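Side-chain contact in protein Pcdhgb2 (Mus musculus, PDB 5SZR), which is probably a calcium-dependent cell-adhesion protein that may help establish and maintain specific neuronal connections in the brain: residues Gly387-Ala392 against Ala421-Ile426. Residues are numbered along the deposited sequence; the frame is centred on the assembly and turned at random.
Sequences GEVRTA and ATLHLI. With MAN (alpha-D-mannopyranose), chain B.
Val-389 spreads its two methyls over the ends of Leu-423 and Leu-425, one branch to each leucine. CG2 of Val-389 lies 3.8 Å from CD1 of Leu-423, the two side chains running past one another and pointing opposite ways. CG1 of Val-389 meets CD1 of Leu-425 tip to tip at 4.1 Å. The valine torsion decides which methyl meets which leucine: with chi1 at 175°, CG1 stands opposite the backbone N and CG2 opposite the carbonyl carbon. All three side chains are buried, and no hydrogen bond crosses between the strands; the CA atoms of Val-389 and Leu-423 are 9.6 Å apart, too far for backbone pairing. Phe-338, Phe-380 and Leu-405 pack around Leu-425.

The side chains turned away from the contact include polar ones. On strand 388-391, Arg-390 grips Glu-388 side-on, NE and NH2 of Arg-390 each 3.0 Å from OE1 of Glu-388 in a salt bridge, both reaching that oxygen from one face of the carboxylate; NH1 of Arg-390 hydrogen-bonds to the backbone O of Gly-348. On strand 418-428, Thr-422 OG1 is joined covalently to C1 of an O-linked mannose, while CG2 of Thr-422 sits over one face of the His-424 ring, 3.7 Å above the plane and toward the rim.

Apolar contact between strand 388-391 of one sheet and strand 418-428 of the other is typical of the Greek-key beta-sandwich of a cadherin repeat, here EC6, the last in this EC3-EC6 fragment.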
loop_
_atom_site.group_PDB
_atom_site.type_symbol
_atom_site.label_atom_id
_atom_site.label_comp_id
_atom_site.label_asym_id
_atom_site.label_seq_id
_atom_site.Cartn_x
_atom_site.Cartn_y
_atom_site.Cartn_z
ATOM N N GLY A 387 -57.021 -27.463 -14.580
ATOM C CA GLY A 387 -57.290 -28.023 -15.888
ATOM C C GLY A 387 -58.405 -29.044 -15.892
ATOM O O GLY A 387 -58.497 -29.852 -16.821
ATOM N N GLU A 388 -59.242 -29.042 -14.857
ATOM C CA GLU A 388 -60.400 -29.921 -14.801
ATOM C C GLU A 388 -61.548 -29.298 -15.581
ATOM O O GLU A 388 -61.891 -28.129 -15.371
ATOM C CB GLU A 388 -60.813 -30.165 -13.350
ATOM C CG GLU A 388 -59.724 -30.794 -12.495
ATOM C CD GLU A 388 -60.070 -30.801 -11.019
ATOM O OE1 GLU A 388 -61.067 -30.151 -10.641
ATOM O OE2 GLU A 388 -59.345 -31.455 -10.238
ATOM N N VAL A 389 -62.129 -30.076 -16.489
ATOM C CA VAL A 389 -63.260 -29.645 -17.298
ATOM C C VAL A 389 -64.517 -30.220 -16.663
ATOM O O VAL A 389 -64.738 -31.436 -16.693
ATOM C CB VAL A 389 -63.113 -30.099 -18.756
ATOM C CG1 VAL A 389 -64.366 -29.749 -19.559
ATOM C CG2 VAL A 389 -61.865 -29.491 -19.379
ATOM N N ARG A 390 -65.343 -29.355 -16.082
ATOM C CA ARG A 390 -66.557 -29.777 -15.403
ATOM C C ARG A 390 -67.772 -29.101 -16.022
ATOM O O ARG A 390 -67.671 -28.037 -16.640
ATOM C CB ARG A 390 -66.487 -29.463 -13.902
ATOM C CG ARG A 390 -65.385 -30.232 -13.185
ATOM C CD ARG A 390 -65.130 -29.741 -11.766
ATOM N NE ARG A 390 -64.045 -30.500 -11.148
ATOM C CZ ARG A 390 -64.219 -31.586 -10.400
ATOM N NH1 ARG A 390 -65.441 -32.041 -10.161
ATOM N NH2 ARG A 390 -63.172 -32.218 -9.889
ATOM N N THR A 391 -68.929 -29.740 -15.868
ATOM C CA THR A 391 -70.179 -29.056 -16.160
ATOM C C THR A 391 -70.435 -28.016 -15.079
ATOM O O THR A 391 -70.184 -28.257 -13.895
ATOM C CB THR A 391 -71.350 -30.042 -16.228
ATOM O OG1 THR A 391 -71.545 -30.650 -14.947
ATOM C CG2 THR A 391 -71.087 -31.130 -17.267
ATOM N N ALA A 392 -70.919 -26.845 -15.490
ATOM C CA ALA A 392 -71.180 -25.764 -14.553
ATOM C C ALA A 392 -72.660 -25.552 -14.279
ATOM O O ALA A 392 -72.999 -24.867 -13.308
ATOM C CB ALA A 392 -70.565 -24.452 -15.061
ATOM N N ALA A 421 -55.534 -27.181 -27.100
ATOM C CA ALA A 421 -56.209 -28.433 -27.414
ATOM C C ALA A 421 -57.690 -28.157 -27.643
ATOM O O ALA A 421 -58.288 -27.330 -26.948
ATOM C CB ALA A 421 -56.029 -29.469 -26.300
ATOM N N THR A 422 -58.272 -28.845 -28.622
ATOM C CA THR A 422 -59.702 -28.754 -28.894
ATOM C C THR A 422 -60.405 -29.962 -28.292
ATOM O O THR A 422 -60.039 -31.106 -28.573
ATOM C CB THR A 422 -59.987 -28.683 -30.394
ATOM O OG1 THR A 422 -59.415 -27.492 -30.940
ATOM C CG2 THR A 422 -61.485 -28.661 -30.635
ATOM N N LEU A 423 -61.408 -29.704 -27.468
ATOM C CA LEU A 423 -62.137 -30.748 -26.760
ATOM C C LEU A 423 -63.546 -30.803 -27.325
ATOM O O LEU A 423 -64.342 -29.886 -27.099
ATOM C CB LEU A 423 -62.171 -30.475 -25.259
ATOM C CG LEU A 423 -60.855 -30.253 -24.522
ATOM C CD1 LEU A 423 -61.154 -29.988 -23.059
ATOM C CD2 LEU A 423 -59.945 -31.454 -24.680
ATOM N N HIS A 424 -63.845 -31.869 -28.064
ATOM C CA HIS A 424 -65.195 -32.139 -28.537
ATOM C C HIS A 424 -65.935 -32.885 -27.433
ATOM O O HIS A 424 -65.617 -34.040 -27.133
ATOM C CB HIS A 424 -65.173 -32.951 -29.830
ATOM C CG HIS A 424 -64.418 -32.295 -30.944
ATOM N ND1 HIS A 424 -64.844 -31.132 -31.548
ATOM C CD2 HIS A 424 -63.274 -32.651 -31.575
ATOM C CE1 HIS A 424 -63.990 -30.793 -32.497
ATOM N NE2 HIS A 424 -63.028 -31.698 -32.535
ATOM N N LEU A 425 -66.907 -32.222 -26.819
ATOM C CA LEU A 425 -67.718 -32.810 -25.760
ATOM C C LEU A 425 -69.120 -33.044 -26.309
ATOM O O LEU A 425 -69.803 -32.095 -26.707
ATOM C CB LEU A 425 -67.745 -31.903 -24.531
ATOM C CG LEU A 425 -66.386 -31.300 -24.165
ATOM C CD1 LEU A 425 -66.495 -30.385 -22.956
ATOM C CD2 LEU A 425 -65.351 -32.391 -23.922
ATOM N N ILE A 426 -69.542 -34.305 -26.341
ATOM C CA ILE A 426 -70.791 -34.704 -26.982
ATOM C C ILE A 426 -71.658 -35.407 -25.951
ATOM O O ILE A 426 -71.274 -36.460 -25.424
ATOM C CB ILE A 426 -70.537 -35.612 -28.193
ATOM C CG1 ILE A 426 -69.592 -34.921 -29.177
ATOM C CG2 ILE A 426 -71.852 -35.989 -28.866
ATOM C CD1 ILE A 426 -69.376 -35.705 -30.441
HETATM C C1 MAN B . -58.392 -27.864 -31.883
HETATM C C2 MAN B . -57.720 -26.549 -32.281
HETATM C C3 MAN B . -58.678 -25.741 -33.161
HETATM C C4 MAN B . -59.128 -26.560 -34.382
HETATM C C5 MAN B . -59.755 -27.896 -33.942
HETATM C C6 MAN B . -60.009 -28.828 -35.124
HETATM O O2 MAN B . -56.551 -26.793 -33.075
HETATM O O3 MAN B . -58.112 -24.500 -33.584
HETATM O O4 MAN B . -60.087 -25.824 -35.123
HETATM O O5 MAN B . -58.869 -28.598 -33.007
HETATM O O6 MAN B . -60.669 -30.003 -34.655
#